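PDB 2CYC: tyrosine--tRNA ligase from Pyrococcus horikoshii, which binds L-tyrosine and probably activates it with ATP before transferring it to the acceptor end of tRNA(Tyr). Local coordinates for residues 14-19 with 222-227; 36-41 with 183-188; 103-108 with 352-357. One frame throughout, in Å; residues are numbered along the deposited sequence.

Contact 1 (14-19 with 222-227)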
# COMPACT_ATOMS: atom_id res chain seq x y z
N PRO A 14 5.11 32.97 -7.87
CA PRO A 14 4.40 32.57 -6.66
C PRO A 14 5.05 31.58 -5.68
O PRO A 14 4.37 31.03 -4.82
CB PRO A 14 3.08 32.03 -7.22
CG PRO A 14 3.55 31.33 -8.47
CD PRO A 14 4.53 32.34 -9.07
N THR A 15 6.35 31.34 -5.80
CA THR A 15 6.99 30.43 -4.85
C THR A 15 6.74 30.97 -3.45
O THR A 15 6.86 32.17 -3.21
CB THR A 15 8.51 30.36 -5.05
OG1 THR A 15 8.81 29.71 -6.29
CG2 THR A 15 9.16 29.59 -3.90
N GLU A 16 6.38 30.09 -2.52
CA GLU A 16 6.13 30.49 -1.15
C GLU A 16 7.14 29.85 -0.20
O GLU A 16 7.51 30.42 0.82
CB GLU A 16 4.71 30.10 -0.72
CG GLU A 16 4.43 30.32 0.76
CD GLU A 16 2.97 30.06 1.14
OE1 GLU A 16 2.70 29.91 2.35
OE2 GLU A 16 2.11 30.00 0.23
N GLU A 17 7.61 28.67 -0.56
CA GLU A 17 8.56 27.96 0.28
C GLU A 17 9.47 27.06 -0.53
O GLU A 17 9.05 26.44 -1.51
CB GLU A 17 7.79 27.11 1.31
CG GLU A 17 8.67 26.27 2.25
CD GLU A 17 7.87 25.33 3.15
OE1 GLU A 17 8.13 25.32 4.37
OE2 GLU A 17 6.99 24.58 2.66
N VAL A 18 10.73 26.99 -0.11
CA VAL A 18 11.69 26.10 -0.75
C VAL A 18 12.42 25.33 0.34
O VAL A 18 12.98 25.93 1.26
CB VAL A 18 12.75 26.87 -1.58
CG1 VAL A 18 13.79 25.88 -2.13
CG2 VAL A 18 12.08 27.59 -2.73
N LEU A 19 12.37 24.00 0.26
CA LEU A 19 13.07 23.15 1.22
C LEU A 19 14.17 22.40 0.45
O LEU A 19 13.88 21.38 -0.18
CB LEU A 19 12.12 22.13 1.85
CG LEU A 19 10.85 22.66 2.52
CD1 LEU A 19 9.94 21.52 2.92
CD2 LEU A 19 11.24 23.50 3.73
N HIS A 222 7.32 24.98 -3.23
CA HIS A 222 5.88 25.13 -3.06
C HIS A 222 5.38 26.50 -3.45
O HIS A 222 5.95 27.53 -3.04
CB HIS A 222 5.52 24.83 -1.60
CG HIS A 222 6.02 23.49 -1.14
ND1 HIS A 222 6.69 23.31 0.05
CD2 HIS A 222 6.01 22.28 -1.75
CE1 HIS A 222 7.09 22.05 0.15
NE2 HIS A 222 6.69 21.41 -0.94
N HIS A 223 4.32 26.54 -4.24
CA HIS A 223 3.81 27.83 -4.64
C HIS A 223 2.58 28.20 -3.85
O HIS A 223 1.89 27.35 -3.31
CB HIS A 223 3.53 27.88 -6.14
CG HIS A 223 2.52 26.89 -6.63
ND1 HIS A 223 2.82 25.93 -7.57
CD2 HIS A 223 1.19 26.78 -6.38
CE1 HIS A 223 1.71 25.27 -7.89
NE2 HIS A 223 0.72 25.77 -7.18
N HIS A 224 2.34 29.50 -3.79
CA HIS A 224 1.21 30.08 -3.08
C HIS A 224 -0.13 29.54 -3.58
O HIS A 224 -0.31 29.32 -4.79
CB HIS A 224 1.27 31.60 -3.24
CG HIS A 224 0.10 32.33 -2.64
ND1 HIS A 224 -0.02 32.54 -1.29
CD2 HIS A 224 -0.97 32.91 -3.22
CE1 HIS A 224 -1.13 33.23 -1.05
NE2 HIS A 224 -1.72 33.47 -2.21
N LEU A 225 -1.06 29.32 -2.66
CA LEU A 225 -2.39 28.84 -3.03
C LEU A 225 -3.33 30.04 -3.16
O LEU A 225 -3.63 30.71 -2.18
CB LEU A 225 -2.92 27.88 -1.97
CG LEU A 225 -2.10 26.62 -1.66
CD1 LEU A 225 -2.79 25.84 -0.55
CD2 LEU A 225 -1.97 25.76 -2.92
N LEU A 226 -3.80 30.34 -4.37
CA LEU A 226 -4.71 31.46 -4.55
C LEU A 226 -6.04 31.16 -3.83
O LEU A 226 -6.56 30.05 -3.89
CB LEU A 226 -4.99 31.72 -6.04
CG LEU A 226 -3.84 32.22 -6.92
CD1 LEU A 226 -4.34 32.34 -8.36
CD2 LEU A 226 -3.33 33.57 -6.42
N LEU A 227 -6.58 32.18 -3.16
CA LEU A 227 -7.84 32.05 -2.45
C LEU A 227 -9.03 32.08 -3.40
O LEU A 227 -8.96 32.66 -4.48
CB LEU A 227 -8.01 33.20 -1.46
CG LEU A 227 -7.05 33.25 -0.28
CD1 LEU A 227 -7.26 34.55 0.49
CD2 LEU A 227 -7.29 32.02 0.62
O HOH W 1 -0.51 29.30 0.19

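Contact 2 (36-41 with 183-188). With TYR (tyrosine), chain C.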
# COMPACT_ATOMS: atom_id res chain seq x y z
N HIS A 36 12.27 18.23 -12.81
CA HIS A 36 11.14 18.73 -12.07
C HIS A 36 9.91 17.91 -12.43
O HIS A 36 9.91 17.12 -13.37
CB HIS A 36 10.89 20.21 -12.42
CG HIS A 36 9.45 20.62 -12.40
ND1 HIS A 36 8.54 20.16 -13.33
CD2 HIS A 36 8.76 21.44 -11.58
CE1 HIS A 36 7.35 20.69 -13.09
NE2 HIS A 36 7.45 21.48 -12.03
N TYR A 37 8.87 18.13 -11.64
CA TYR A 37 7.57 17.55 -11.87
C TYR A 37 6.59 18.19 -10.90
O TYR A 37 6.98 18.74 -9.86
CB TYR A 37 7.58 16.02 -11.68
CG TYR A 37 6.90 15.49 -10.42
CD1 TYR A 37 5.88 14.54 -10.51
CD2 TYR A 37 7.33 15.89 -9.15
CE1 TYR A 37 5.31 13.98 -9.35
CE2 TYR A 37 6.77 15.34 -7.99
CZ TYR A 37 5.77 14.38 -8.09
OH TYR A 37 5.28 13.79 -6.95
N ILE A 38 5.33 18.14 -11.27
CA ILE A 38 4.24 18.60 -10.43
C ILE A 38 3.07 17.73 -10.87
O ILE A 38 2.76 17.63 -12.07
CB ILE A 38 3.93 20.14 -10.55
CG1 ILE A 38 2.70 20.46 -9.69
CG2 ILE A 38 3.73 20.57 -12.00
CD1 ILE A 38 2.49 21.96 -9.42
N GLY A 39 2.47 17.04 -9.91
CA GLY A 39 1.37 16.15 -10.22
C GLY A 39 0.02 16.78 -9.94
O GLY A 39 -0.12 17.66 -9.09
N PHE A 40 -0.99 16.33 -10.68
CA PHE A 40 -2.32 16.87 -10.50
C PHE A 40 -3.34 15.76 -10.53
O PHE A 40 -3.23 14.82 -11.33
CB PHE A 40 -2.71 17.83 -11.62
CG PHE A 40 -1.76 18.97 -11.81
CD1 PHE A 40 -0.67 18.84 -12.68
CD2 PHE A 40 -1.97 20.18 -11.16
CE1 PHE A 40 0.18 19.91 -12.89
CE2 PHE A 40 -1.11 21.25 -11.37
CZ PHE A 40 -0.04 21.11 -12.24
N GLU A 41 -4.33 15.87 -9.68
CA GLU A 41 -5.41 14.91 -9.71
C GLU A 41 -6.25 15.35 -10.91
O GLU A 41 -6.17 16.51 -11.33
CB GLU A 41 -6.24 14.99 -8.43
CG GLU A 41 -5.64 14.22 -7.25
CD GLU A 41 -6.68 13.94 -6.17
OE1 GLU A 41 -7.87 14.20 -6.41
OE2 GLU A 41 -6.30 13.45 -5.09
N ILE A 183 13.60 18.34 -8.32
CA ILE A 183 12.86 19.58 -8.09
C ILE A 183 11.39 19.18 -7.94
O ILE A 183 10.65 19.10 -8.93
CB ILE A 183 13.00 20.59 -9.27
CG1 ILE A 183 14.47 20.96 -9.50
CG2 ILE A 183 12.18 21.86 -8.98
CD1 ILE A 183 15.17 21.60 -8.31
N ALA A 184 10.97 18.89 -6.71
CA ALA A 184 9.59 18.47 -6.45
C ALA A 184 8.74 19.71 -6.24
O ALA A 184 8.83 20.39 -5.22
CB ALA A 184 9.55 17.56 -5.21
N HIS A 185 7.90 19.99 -7.24
CA HIS A 185 7.05 21.18 -7.26
C HIS A 185 5.57 20.88 -6.99
O HIS A 185 5.00 19.93 -7.53
CB HIS A 185 7.24 21.86 -8.63
CG HIS A 185 6.29 22.99 -8.89
ND1 HIS A 185 5.79 23.25 -10.15
CD2 HIS A 185 5.74 23.90 -8.06
CE1 HIS A 185 4.96 24.28 -10.08
NE2 HIS A 185 4.91 24.69 -8.82
N ALA A 186 4.97 21.69 -6.13
CA ALA A 186 3.56 21.55 -5.77
C ALA A 186 3.06 22.81 -5.08
O ALA A 186 3.83 23.72 -4.78
CB ALA A 186 3.36 20.35 -4.83
N GLY A 187 1.75 22.84 -4.83
CA GLY A 187 1.17 23.94 -4.09
C GLY A 187 1.49 23.61 -2.63
O GLY A 187 1.75 22.45 -2.30
N MET A 188 1.47 24.63 -1.77
CA MET A 188 1.77 24.48 -0.34
C MET A 188 1.05 23.37 0.42
O MET A 188 1.59 22.85 1.39
CB MET A 188 1.50 25.81 0.39
CG MET A 188 2.66 26.78 0.38
SD MET A 188 4.09 26.19 1.31
CE MET A 188 3.58 26.46 3.00
N TYR C . -1.86 15.07 -4.31
CA TYR C . -1.86 16.02 -5.47
C TYR C . -3.11 16.90 -5.44
O TYR C . -4.01 16.62 -4.63
CB TYR C . -1.79 15.24 -6.79
CG TYR C . -0.50 14.46 -6.97
CD1 TYR C . 0.73 15.11 -7.01
CD2 TYR C . -0.52 13.07 -7.10
CE1 TYR C . 1.93 14.39 -7.17
CE2 TYR C . 0.66 12.34 -7.27
CZ TYR C . 1.88 13.00 -7.30
OH TYR C . 3.04 12.27 -7.46
OXT TYR C . -3.17 17.85 -6.25
O HOH W 2 3.47 17.72 -7.09

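Contact 3 (103-108 with 352-357)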
# COMPACT_ATOMS: atom_id res chain seq x y z
N GLU A 103 -1.14 22.94 -20.97
CA GLU A 103 -0.24 23.42 -22.01
C GLU A 103 -0.52 24.90 -22.29
O GLU A 103 0.40 25.71 -22.38
CB GLU A 103 -0.40 22.60 -23.30
CG GLU A 103 0.34 21.28 -23.29
CD GLU A 103 -0.04 20.35 -24.44
OE1 GLU A 103 0.74 19.43 -24.74
OE2 GLU A 103 -1.12 20.52 -25.05
N LYS A 104 -1.80 25.25 -22.41
CA LYS A 104 -2.16 26.64 -22.69
C LYS A 104 -1.92 27.55 -21.48
O LYS A 104 -1.63 28.73 -21.65
CB LYS A 104 -3.61 26.73 -23.16
CG LYS A 104 -3.90 25.90 -24.41
CD LYS A 104 -2.99 26.24 -25.59
CE LYS A 104 -3.11 25.18 -26.69
NZ LYS A 104 -2.22 25.42 -27.87
N SER A 105 -2.06 27.01 -20.28
CA SER A 105 -1.83 27.82 -19.08
C SER A 105 -0.34 28.14 -18.99
O SER A 105 0.04 29.27 -18.69
CB SER A 105 -2.27 27.06 -17.83
OG SER A 105 -3.68 26.94 -17.79
N ILE A 106 0.50 27.14 -19.25
CA ILE A 106 1.94 27.32 -19.21
C ILE A 106 2.33 28.38 -20.24
O ILE A 106 3.14 29.27 -19.99
CB ILE A 106 2.66 25.99 -19.54
CG1 ILE A 106 2.44 25.00 -18.39
CG2 ILE A 106 4.15 26.24 -19.78
CD1 ILE A 106 2.79 23.58 -18.74
N GLU A 107 1.70 28.30 -21.41
CA GLU A 107 1.97 29.23 -22.48
C GLU A 107 1.65 30.68 -22.13
O GLU A 107 2.48 31.56 -22.35
CB GLU A 107 1.20 28.79 -23.71
CG GLU A 107 1.40 29.66 -24.92
CD GLU A 107 0.63 29.11 -26.10
OE1 GLU A 107 1.06 28.07 -26.65
OE2 GLU A 107 -0.41 29.70 -26.45
N VAL A 108 0.46 30.96 -21.58
CA VAL A 108 0.14 32.35 -21.24
C VAL A 108 1.00 32.88 -20.11
O VAL A 108 1.14 34.09 -19.96
CB VAL A 108 -1.34 32.56 -20.84
CG1 VAL A 108 -2.25 32.12 -21.98
CG2 VAL A 108 -1.64 31.81 -19.57
N GLU A 352 -7.21 35.28 -23.00
CA GLU A 352 -7.77 35.20 -24.35
C GLU A 352 -7.23 34.05 -25.20
O GLU A 352 -8.01 33.32 -25.82
CB GLU A 352 -7.58 36.51 -25.12
CG GLU A 352 -8.14 36.40 -26.54
CD GLU A 352 -8.16 37.71 -27.29
OE1 GLU A 352 -8.49 37.67 -28.50
OE2 GLU A 352 -7.87 38.76 -26.70
N PRO A 353 -5.90 33.87 -25.26
CA PRO A 353 -5.36 32.77 -26.07
C PRO A 353 -5.97 31.43 -25.71
O PRO A 353 -6.18 30.57 -26.57
CB PRO A 353 -3.86 32.81 -25.76
CG PRO A 353 -3.61 34.26 -25.43
CD PRO A 353 -4.82 34.60 -24.58
N ILE A 354 -6.27 31.26 -24.43
CA ILE A 354 -6.84 30.01 -23.96
C ILE A 354 -8.28 29.87 -24.45
O ILE A 354 -8.67 28.81 -24.96
CB ILE A 354 -6.79 29.94 -22.42
CG1 ILE A 354 -5.32 30.04 -21.97
CG2 ILE A 354 -7.44 28.66 -21.92
CD1 ILE A 354 -5.09 29.91 -20.47
N ARG A 355 -9.07 30.93 -24.31
CA ARG A 355 -10.45 30.88 -24.78
C ARG A 355 -10.47 30.61 -26.29
O ARG A 355 -11.24 29.78 -26.77
CB ARG A 355 -11.18 32.21 -24.50
CG ARG A 355 -11.48 32.47 -23.03
CD ARG A 355 -12.52 33.60 -22.89
NE ARG A 355 -12.06 34.85 -23.50
CZ ARG A 355 -11.17 35.67 -22.94
NH1 ARG A 355 -10.63 35.38 -21.76
NH2 ARG A 355 -10.80 36.79 -23.58
N ARG A 356 -9.60 31.30 -27.03
CA ARG A 356 -9.54 31.10 -28.47
C ARG A 356 -9.26 29.64 -28.82
O ARG A 356 -9.83 29.11 -29.77
CB ARG A 356 -8.50 32.01 -29.13
CG ARG A 356 -9.06 33.40 -29.47
CD ARG A 356 -8.13 34.23 -30.36
NE ARG A 356 -6.92 34.68 -29.67
CZ ARG A 356 -5.73 34.09 -29.76
NH1 ARG A 356 -4.68 34.58 -29.09
NH2 ARG A 356 -5.58 33.01 -30.52
N TYR A 357 -8.38 29.00 -28.07
CA TYR A 357 -8.06 27.61 -28.36
C TYR A 357 -9.28 26.72 -28.13
O TYR A 357 -9.66 25.93 -29.00
CB TYR A 357 -6.89 27.11 -27.51
CG TYR A 357 -6.60 25.64 -27.76
CD1 TYR A 357 -7.32 24.66 -27.08
CD2 TYR A 357 -5.70 25.25 -28.74
CE1 TYR A 357 -7.17 23.32 -27.40
CE2 TYR A 357 -5.54 23.90 -29.07
CZ TYR A 357 -6.28 22.94 -28.39
OH TYR A 357 -6.17 21.61 -28.73

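Contact 1 (14-19 with 222-227)
Glu17 and His222 project side by side from two antiparallel strands, and His222 ND1 donates to Glu17 OE2 across 2.9 Å. The carboxylate oxygen sits close to the imidazole plane but is met on its anti side, with the two planar groups turned 61° apart. Glu17 gets there through an extended chain, CG anti to the backbone N (chi1 178°). Its OE2 also pairs with Arg191, while NE2 of the same histidine bonds His194, which should fix the ring's rotation. Leu19 CD1 comes up to the ring edge, 4.0 Å from His222 CE1. In the backbone the register slips by one residue: Glu16 N and Glu17 N both donate to His222 O, at 2.6 and 3.2 Å respectively. This is a classic beta bulge, set where strand 15-19 joins the Rossmann-type sheet of this class I synthetase. Beyond it, Pro14, which follows a cis peptide bond, takes a 2.7 Å bond from His224 N on its O. Glu16, also extended, brings OE2 to the edge of the His224 ring, 3.6 Å from ND1; a water links that same oxygen to Leu225 N. The far nitrogen of His224, NE2, bonds Asp291, and its ring stacks on Tyr295.

Contact 2 (36-41 with 183-188)
His36 and His185 meet rim to rim, NE2 of His36 lying 3.1 Å from ND1 of His185 in a hydrogen bond that either nitrogen could donate. Each of these nitrogens lies close to the other ring's plane, and the planes are 41° apart. With CG anti to its backbone N (chi1 172°), His185 points towards strand 36-40, and Ile38 CD1 sits over one face of its ring, 3.6 Å from the ring centroid, in a CH-pi contact. The packing here is tight: His185 CB approaches His36 CD2 to 3.3 Å. An alanine in place of His185 would probably leave His36 NE2 and His223 without this partner and open a gap under the Ile38 methyl. In the backbone the strands run parallel, with His185 N bonded to Tyr37 O at 3.0 Å but only a weak bond from Tyr37 N to Ile183 O.

Towards Gly39 the pairing gives out. The short strand axes cross at 31°, and beyond the bond from His185 N a water bridges the two backbones, donating to His185 O at 2.7 Å and accepting from Gly39 N. Here the first strand turns to the bound tyrosine: Tyr37 OH is 2.8 Å from the ligand's OH, and the ligand is also held by Tyr168, Gln172, Asp175 and Gln190.

In this Rossmann-type sheet, strand 69-72 flanks strand 36-40, and strand 214-223 flanks strand 183-187. Helix 48-63 covers the histidine face, where Phe61 meets His185 edge-to-face, and helix 164-178 covers Tyr37 and Ala184.

Contact 3 (103-108 with 352-357)
This is an antiparallel helix-helix contact in which Lys104 and Val108 meet Pro353, Ile354 and Tyr357, joining the Rossmann-type catalytic fold to the helical C-terminal region. Helix 87-108 lies in the beta-alpha-beta connection between the parallel strands 69-72 and 117-120, and helix 352-360 comes from near the end of the chain. The short segments run at 151° to one another with their axes 9.5 Å apart, and the contact lies away from the tyrosine and ATP sites.

Its inner part is aliphatic. Val108, the last residue of its helix, crosses Ile354 at about a right angle, with Val108 CG1 3.7 Å from Ile354 CG1. The same methyl also reaches the proline ring near the start of the partner helix, 4.2 Å from Pro353 CB. Ile354 extends past CG1 to bring CD1 against the opposite backbone, 3.8 Å from Lys104 O. Ile263, in a loop, touches both Ile354 and Ser105, while the Ser105 hydroxyl bonds Gly101 O within its own helix. Val108 further packs on Leu52 of helix 48-63, tying this pair of helices to a third.

At the other end a lysine chain meets an aromatic ring. Tyr357 has CG anti to its backbone N (chi1 177°) and spans towards helix 87-108; its ring also stacks on His361. The Lys104 chain bends at chi2 (-56°) and crosses the tyrosine at about a right angle. Its CE makes a CH-pi contact over one face, displaced towards the rim, where Lys104 CE lies 3.3 Å from Tyr357 CD2.

From the N terminus the chain lays down 14-19, then 36-41, then 103-108, before any of the three contacts is closed. Segment 183-188 returns first and closes contact 2; 222-227 then closes contact 1, whose loop thus encloses the whole of contact 2. Contact 3 waits until 352-357 and crosses both. Contacts 1 and 2 share one sheet through the neighbouring strands 183-187 and 214-223: His223 N lies 2.9 Å from Ala186 O, a probable hydrogen bond, and Met188 packs on Glu16 and His222. Contact 3 touches neither, its centre about 20 Å from that of contact 2, and ties the C-terminal helices to a helix flanking that sheet.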